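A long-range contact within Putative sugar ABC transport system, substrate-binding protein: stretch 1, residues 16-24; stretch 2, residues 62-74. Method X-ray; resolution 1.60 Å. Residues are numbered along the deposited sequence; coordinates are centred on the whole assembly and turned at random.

Stretch 1 (16-24) LKLGVTVVH
Stretch 2 62-74: QQFAQLQSFKTLG

A strand that ends at Val 22 lies against a helix that enters stretch 2 from earlier in the chain. The two run antiparallel, at 172° between their N-to-C directions, and their axes approach to 9.0 Å. Strand phi/psi values stay near -120/135 as far as Thr 21; helical values are near -65/-40 from Gln 62 to Gln 68. In the register, Thr 21 CA is 6.9 Å from Gln 63 CA. Gly 19 CA is 6.1 Å from Phe 70 CA. Lys 17 CA is 7.5 Å from Gly 74 CA. Alternation along the strand turns Lys 17 and Thr 21 toward the helix, and Leu 18, Val 20 and Val 22 away. The contact buries 411 Å², both sides summed.

Gln 63 points toward the strand with chi1 m and chi2 t. Gln 63 NE2 donates to Thr 21 OG1 at 3.0 Å. One turn on, Gln 66 (m, t) accepts from the same hydroxyl, with Thr 21 OG1 to Gln 66 OE1 at 2.7 Å. The Thr 21 hydroxyl is thus acceptor and donor at once, which satisfies it in a buried site. Thr 21 has chi1 t. The CA-to-CB bond of Leu 67 (m, t) points sideways, but the side-chain end comes nearer; Leu 67 CD2 lies 3.9 Å from Thr 21 CG2, an apolar contact.

Phe 70 (chi1 m, chi2 -12°) lays one ring face over Gly 19. Gly 19 CA is 3.8 Å from the centroid of the Phe 70 ring, a CH-pi contact. An ideal CB on Gly 19 would clash with Phe 70 CD2 at 2.8 Å. Thr 21 N sits at the ring edge, 4.2 Å from Phe 70 CZ.

Leu 73 is at -82/-3. Leu 73 O accepts a weak hydrogen bond from Lys 17 NZ at 3.3 Å. Lys 17 is m, t, p, t. Gly 74, at 71/30, is the first residue to leave helical phi/psi, in a Schellman motif; positive phi favours glycine. Gly 74 O is 3.7 Å from Lys 17 CD.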

ATOM      1  N   LEU A  16     -11.435  -6.466  23.349  1.00 14.94           N
ATOM      2  CA  LEU A  16     -11.342  -5.728  22.101  1.00 14.35           C
ATOM      3  C   LEU A  16     -11.241  -6.725  20.960  1.00 14.43           C
ATOM      4  O   LEU A  16     -10.268  -7.482  20.880  1.00 15.10           O
ATOM      5  CB  LEU A  16     -10.136  -4.783  22.124  1.00 14.14           C
ATOM      6  CG  LEU A  16     -10.134  -3.624  21.105  1.00 15.06           C
ATOM      7  CD1 LEU A  16      -9.023  -2.649  21.435  1.00 15.32           C
ATOM      8  CD2 LEU A  16     -10.045  -4.098  19.608  1.00 17.45           C
ATOM      9  N   LYS A  17     -12.239  -6.730  20.085  1.00 13.55           N
ATOM     10  CA  LYS A  17     -12.297  -7.651  18.949  1.00 13.87           C
ATOM     11  C   LYS A  17     -12.208  -6.884  17.641  1.00 13.53           C
ATOM     12  O   LYS A  17     -12.895  -5.866  17.457  1.00 14.38           O
ATOM     13  CB  LYS A  17     -13.604  -8.470  18.966  1.00 16.50           C
ATOM     14  CG  LYS A  17     -13.753  -9.357  20.197  1.00 19.11           C
ATOM     15  CD  LYS A  17     -15.232  -9.812  20.395  1.00 24.81           C
ATOM     16  CE  LYS A  17     -15.710 -10.759  19.347  1.00 27.34           C
ATOM     17  NZ  LYS A  17     -16.761 -11.740  19.850  1.00 30.00           N
ATOM     18  N   LEU A  18     -11.369  -7.367  16.737  1.00 11.88           N
ATOM     19  CA  LEU A  18     -11.218  -6.781  15.410  1.00 12.64           C
ATOM     20  C   LEU A  18     -11.711  -7.742  14.339  1.00 13.61           C
ATOM     21  O   LEU A  18     -11.454  -8.951  14.413  1.00 14.64           O
ATOM     22  CB  LEU A  18      -9.746  -6.452  15.093  1.00 13.63           C
ATOM     23  CG  LEU A  18      -8.982  -5.554  16.060  1.00 13.32           C
ATOM     24  CD1 LEU A  18      -7.470  -5.512  15.694  1.00 14.19           C
ATOM     25  CD2 LEU A  18      -9.563  -4.199  15.996  1.00 14.92           C
ATOM     26  N   GLY A  19     -12.348  -7.201  13.311  1.00 13.21           N
ATOM     27  CA  GLY A  19     -12.539  -7.918  12.049  1.00 13.76           C
ATOM     28  C   GLY A  19     -11.783  -7.159  10.980  1.00 13.64           C
ATOM     29  O   GLY A  19     -11.841  -5.936  10.945  1.00 14.91           O
ATOM     30  N   VAL A  20     -11.086  -7.893  10.103  1.00 14.01           N
ATOM     31  CA  VAL A  20     -10.198  -7.309   9.093  1.00 14.33           C
ATOM     32  C   VAL A  20     -10.643  -7.778   7.716  1.00 14.83           C
ATOM     33  O   VAL A  20     -10.779  -8.985   7.489  1.00 16.03           O
ATOM     34  CB  VAL A  20      -8.732  -7.732   9.317  1.00 14.04           C
ATOM     35  CG1 VAL A  20      -7.804  -7.124   8.227  1.00 14.73           C
ATOM     36  CG2 VAL A  20      -8.265  -7.396  10.732  1.00 14.09           C
ATOM     37  N   THR A  21     -10.838  -6.839   6.786  1.00 12.88           N
ATOM     38  CA  THR A  21     -10.973  -7.221   5.381  1.00 12.74           C
ATOM     39  C   THR A  21     -10.034  -6.391   4.508  1.00 12.86           C
ATOM     40  O   THR A  21     -10.019  -5.160   4.584  1.00 13.90           O
ATOM     41  CB  THR A  21     -12.428  -7.106   4.895  1.00 13.47           C
ATOM     42  OG1 THR A  21     -12.467  -7.394   3.503  1.00 13.97           O
ATOM     43  CG2 THR A  21     -13.032  -5.724   5.157  1.00 13.63           C
ATOM     44  N   VAL A  22      -9.258  -7.070   3.665  1.00 12.36           N
ATOM     45  CA  VAL A  22      -8.333  -6.410   2.757  1.00 13.88           C
ATOM     46  C   VAL A  22      -8.627  -6.899   1.351  1.00 14.32           C
ATOM     47  O   VAL A  22      -9.446  -7.794   1.154  1.00 15.24           O
ATOM     48  CB  VAL A  22      -6.864  -6.672   3.129  1.00 14.04           C
ATOM     49  CG1 VAL A  22      -6.507  -5.996   4.473  1.00 14.20           C
ATOM     50  CG2 VAL A  22      -6.556  -8.199   3.129  1.00 14.57           C
ATOM     51  N   VAL A  23      -7.939  -6.311   0.360  1.00 13.99           N
ATOM     52  CA  VAL A  23      -8.272  -6.617  -1.031  1.00 13.36           C
ATOM     53  C   VAL A  23      -7.881  -8.049  -1.373  1.00 15.44           C
ATOM     54  O   VAL A  23      -8.678  -8.817  -1.936  1.00 16.31           O
ATOM     55  CB  VAL A  23      -7.598  -5.621  -2.001  1.00 13.43           C
ATOM     56  CG1 VAL A  23      -8.000  -5.975  -3.455  1.00 13.65           C
ATOM     57  CG2 VAL A  23      -7.998  -4.184  -1.656  1.00 15.00           C
ATOM     58  N   HIS A  24      -6.640  -8.415  -1.067  1.00 15.95           N
ATOM     59  CA  HIS A  24      -6.088  -9.702  -1.445  1.00 16.92           C
ATOM     60  C   HIS A  24      -4.853  -9.952  -0.587  1.00 16.95           C
ATOM     61  O   HIS A  24      -4.258  -9.028  -0.028  1.00 18.34           O
ATOM     62  CB  HIS A  24      -5.752  -9.748  -2.954  1.00 18.03           C
ATOM     63  CG  HIS A  24      -4.602  -8.866  -3.337  1.00 19.65           C
ATOM     64  ND1 HIS A  24      -3.287  -9.207  -3.088  1.00 20.15           N
ATOM     65  CD2 HIS A  24      -4.566  -7.657  -3.945  1.00 19.31           C
ATOM     66  CE1 HIS A  24      -2.493  -8.241  -3.518  1.00 20.32           C
ATOM     67  NE2 HIS A  24      -3.243  -7.281  -4.027  1.00 19.75           N
ATOM     68  N   GLN A  62     -18.434  -8.175  -2.214  1.00 20.37           N
ATOM     69  CA  GLN A  62     -17.839  -9.160  -1.316  1.00 22.28           C
ATOM     70  C   GLN A  62     -17.432  -8.521   0.002  1.00 20.64           C
ATOM     71  O   GLN A  62     -17.671  -9.084   1.078  1.00 21.36           O
ATOM     72  CB  GLN A  62     -16.626  -9.812  -1.985  1.00 24.94           C
ATOM     73  CG  GLN A  62     -16.966 -10.754  -3.145  1.00 27.36           C
ATOM     74  CD  GLN A  62     -17.147 -10.058  -4.512  1.00 28.98           C
ATOM     75  OE1 GLN A  62     -17.378  -8.849  -4.615  1.00 27.82           O
ATOM     76  NE2 GLN A  62     -17.046 -10.854  -5.576  1.00 31.27           N
ATOM     77  N   GLN A  63     -16.837  -7.326  -0.060  1.00 18.59           N
ATOM     78  CA  GLN A  63     -16.407  -6.669   1.169  1.00 17.09           C
ATOM     79  C   GLN A  63     -17.581  -6.111   1.948  1.00 16.48           C
ATOM     80  O   GLN A  63     -17.553  -6.120   3.179  1.00 17.16           O
ATOM     81  CB  GLN A  63     -15.398  -5.561   0.870  1.00 18.25           C
ATOM     82  CG  GLN A  63     -14.036  -6.083   0.705  1.00 17.63           C
ATOM     83  CD  GLN A  63     -12.995  -4.998   0.719  1.00 14.80           C
ATOM     84  OE1 GLN A  63     -13.144  -3.949   0.080  1.00 13.95           O
ATOM     85  NE2 GLN A  63     -11.926  -5.249   1.431  1.00 14.67           N
ATOM     86  N   PHE A  64     -18.609  -5.588   1.264  1.00 15.84           N
ATOM     87  CA  PHE A  64     -19.784  -5.122   2.006  1.00 16.98           C
ATOM     88  C   PHE A  64     -20.352  -6.256   2.849  1.00 19.19           C
ATOM     89  O   PHE A  64     -20.736  -6.057   4.013  1.00 20.52           O
ATOM     90  CB  PHE A  64     -20.876  -4.635   1.052  1.00 18.46           C
ATOM     91  CG  PHE A  64     -20.551  -3.373   0.289  1.00 19.40           C
ATOM     92  CD1 PHE A  64     -19.446  -2.600   0.561  1.00 20.79           C
ATOM     93  CD2 PHE A  64     -21.387  -3.003  -0.757  1.00 21.74           C
ATOM     94  CE1 PHE A  64     -19.198  -1.437  -0.145  1.00 21.33           C
ATOM     95  CE2 PHE A  64     -21.147  -1.861  -1.495  1.00 23.07           C
ATOM     96  CZ  PHE A  64     -20.059  -1.065  -1.191  1.00 23.28           C
ATOM     97  N   ALA A  65     -20.438  -7.452   2.263  1.00 19.15           N
ATOM     98  CA  ALA A  65     -20.991  -8.588   2.992  1.00 19.38           C
ATOM     99  C   ALA A  65     -20.105  -8.951   4.171  1.00 19.20           C
ATOM    100  O   ALA A  65     -20.606  -9.320   5.247  1.00 19.96           O
ATOM    101  CB  ALA A  65     -21.171  -9.780   2.053  1.00 19.87           C
ATOM    102  N   GLN A  66     -18.788  -8.850   3.987  1.00 17.82           N
ATOM    103  CA  GLN A  66     -17.868  -9.161   5.077  1.00 18.37           C
ATOM    104  C   GLN A  66     -18.023  -8.167   6.217  1.00 18.15           C
ATOM    105  O   GLN A  66     -18.023  -8.556   7.388  1.00 20.01           O
ATOM    106  CB  GLN A  66     -16.425  -9.180   4.566  1.00 17.36           C
ATOM    107  CG  GLN A  66     -16.166 -10.410   3.685  1.00 17.16           C
ATOM    108  CD  GLN A  66     -14.994 -10.235   2.771  1.00 17.67           C
ATOM    109  OE1 GLN A  66     -14.346  -9.180   2.774  1.00 18.95           O
ATOM    110  NE2 GLN A  66     -14.707 -11.270   1.964  1.00 18.61           N
ATOM    111  N   LEU A  67     -18.138  -6.879   5.898  1.00 17.43           N
ATOM    112  CA  LEU A  67     -18.311  -5.877   6.943  1.00 16.32           C
ATOM    113  C   LEU A  67     -19.628  -6.092   7.682  1.00 17.82           C
ATOM    114  O   LEU A  67     -19.691  -5.980   8.904  1.00 17.84           O
ATOM    115  CB  LEU A  67     -18.249  -4.481   6.323  1.00 15.62           C
ATOM    116  CG  LEU A  67     -16.843  -4.127   5.808  1.00 16.16           C
ATOM    117  CD1 LEU A  67     -16.860  -2.947   4.806  1.00 17.67           C
ATOM    118  CD2 LEU A  67     -15.922  -3.803   6.981  1.00 16.12           C
ATOM    119  N   GLN A  68     -20.685  -6.451   6.948  1.00 19.46           N
ATOM    120  CA  GLN A  68     -21.951  -6.769   7.593  1.00 23.88           C
ATOM    121  C   GLN A  68     -21.832  -7.961   8.529  1.00 24.28           C
ATOM    122  O   GLN A  68     -22.404  -7.952   9.628  1.00 25.91           O
ATOM    123  CB  GLN A  68     -23.008  -7.013   6.524  1.00 26.95           C
ATOM    124  CG  GLN A  68     -23.433  -5.704   5.891  1.00 30.28           C
ATOM    125  CD  GLN A  68     -24.221  -4.861   6.874  1.00 33.38           C
ATOM    126  OE1 GLN A  68     -25.024  -5.396   7.670  1.00 34.02           O
ATOM    127  NE2 GLN A  68     -23.988  -3.538   6.850  1.00 33.67           N
ATOM    128  N   SER A  69     -21.072  -8.984   8.140  1.00 24.19           N
ATOM    129  CA  SER A  69     -20.934 -10.140   9.023  1.00 26.16           C
ATOM    130  C   SER A  69     -20.163  -9.796  10.296  1.00 25.08           C
ATOM    131  O   SER A  69     -20.361 -10.445  11.337  1.00 25.58           O
ATOM    132  CB  SER A  69     -20.254 -11.290   8.293  1.00 27.98           C
ATOM    133  OG  SER A  69     -18.886 -11.006   8.119  1.00 30.99           O
ATOM    134  N   PHE A  70     -19.285  -8.790  10.241  1.00 23.93           N
ATOM    135  CA  PHE A  70     -18.611  -8.358  11.465  1.00 23.87           C
ATOM    136  C   PHE A  70     -19.612  -7.834  12.492  1.00 25.39           C
ATOM    137  O   PHE A  70     -19.377  -7.943  13.702  1.00 24.51           O
ATOM    138  CB  PHE A  70     -17.576  -7.272  11.161  1.00 23.72           C
ATOM    139  CG  PHE A  70     -16.419  -7.720  10.279  1.00 23.27           C
ATOM    140  CD1 PHE A  70     -16.177  -9.063   9.996  1.00 23.10           C
ATOM    141  CD2 PHE A  70     -15.553  -6.767   9.751  1.00 22.09           C
ATOM    142  CE1 PHE A  70     -15.101  -9.438   9.190  1.00 22.78           C
ATOM    143  CE2 PHE A  70     -14.476  -7.135   8.968  1.00 22.00           C
ATOM    144  CZ  PHE A  70     -14.260  -8.473   8.665  1.00 22.32           C
ATOM    145  N   LYS A  71     -20.725  -7.264  12.030  1.00 27.23           N
ATOM    146  CA  LYS A  71     -21.768  -6.791  12.933  1.00 30.07           C
ATOM    147  C   LYS A  71     -22.305  -7.927  13.784  1.00 31.52           C
ATOM    148  O   LYS A  71     -22.483  -7.788  14.999  1.00 32.54           O
ATOM    149  CB  LYS A  71     -22.904  -6.161  12.123  1.00 31.77           C
ATOM    150  CG  LYS A  71     -23.263  -4.751  12.504  1.00 32.39           C
ATOM    151  CD  LYS A  71     -24.676  -4.361  12.026  1.00 33.18           C
ATOM    152  CE  LYS A  71     -24.758  -4.121  10.541  1.00 32.98           C
ATOM    153  NZ  LYS A  71     -26.106  -3.561  10.134  1.00 33.02           N
ATOM    154  N   THR A  72     -22.589  -9.061  13.145  1.00 32.03           N
ATOM    155  CA  THR A  72     -23.103 -10.216  13.850  1.00 32.44           C
ATOM    156  C   THR A  72     -22.055 -10.844  14.749  1.00 31.28           C
ATOM    157  O   THR A  72     -22.406 -11.462  15.756  1.00 31.55           O
ATOM    158  CB  THR A  72     -23.607 -11.226  12.831  1.00 34.29           C
ATOM    159  OG1 THR A  72     -24.278 -10.516  11.780  1.00 35.87           O
ATOM    160  CG2 THR A  72     -24.542 -12.207  13.484  1.00 34.62           C
ATOM    161  N   LEU A  73     -20.771 -10.713  14.409  1.00 29.05           N
ATOM    162  CA  LEU A  73     -19.731 -11.311  15.231  1.00 27.89           C
ATOM    163  C   LEU A  73     -19.365 -10.447  16.422  1.00 27.68           C
ATOM    164  O   LEU A  73     -18.537 -10.857  17.233  1.00 29.33           O
ATOM    165  CB  LEU A  73     -18.478 -11.581  14.400  1.00 28.56           C
ATOM    166  CG  LEU A  73     -18.670 -12.611  13.296  1.00 29.61           C
ATOM    167  CD1 LEU A  73     -17.522 -12.562  12.319  1.00 30.52           C
ATOM    168  CD2 LEU A  73     -18.842 -14.017  13.872  1.00 30.37           C
ATOM    169  N   GLY A  74     -19.951  -9.264  16.544  1.00 27.12           N
ATOM    170  CA  GLY A  74     -19.688  -8.432  17.704  1.00 26.13           C
ATOM    171  C   GLY A  74     -18.298  -7.836  17.739  1.00 23.28           C
ATOM    172  O   GLY A  74     -17.746  -7.604  18.823  1.00 24.84           O
TER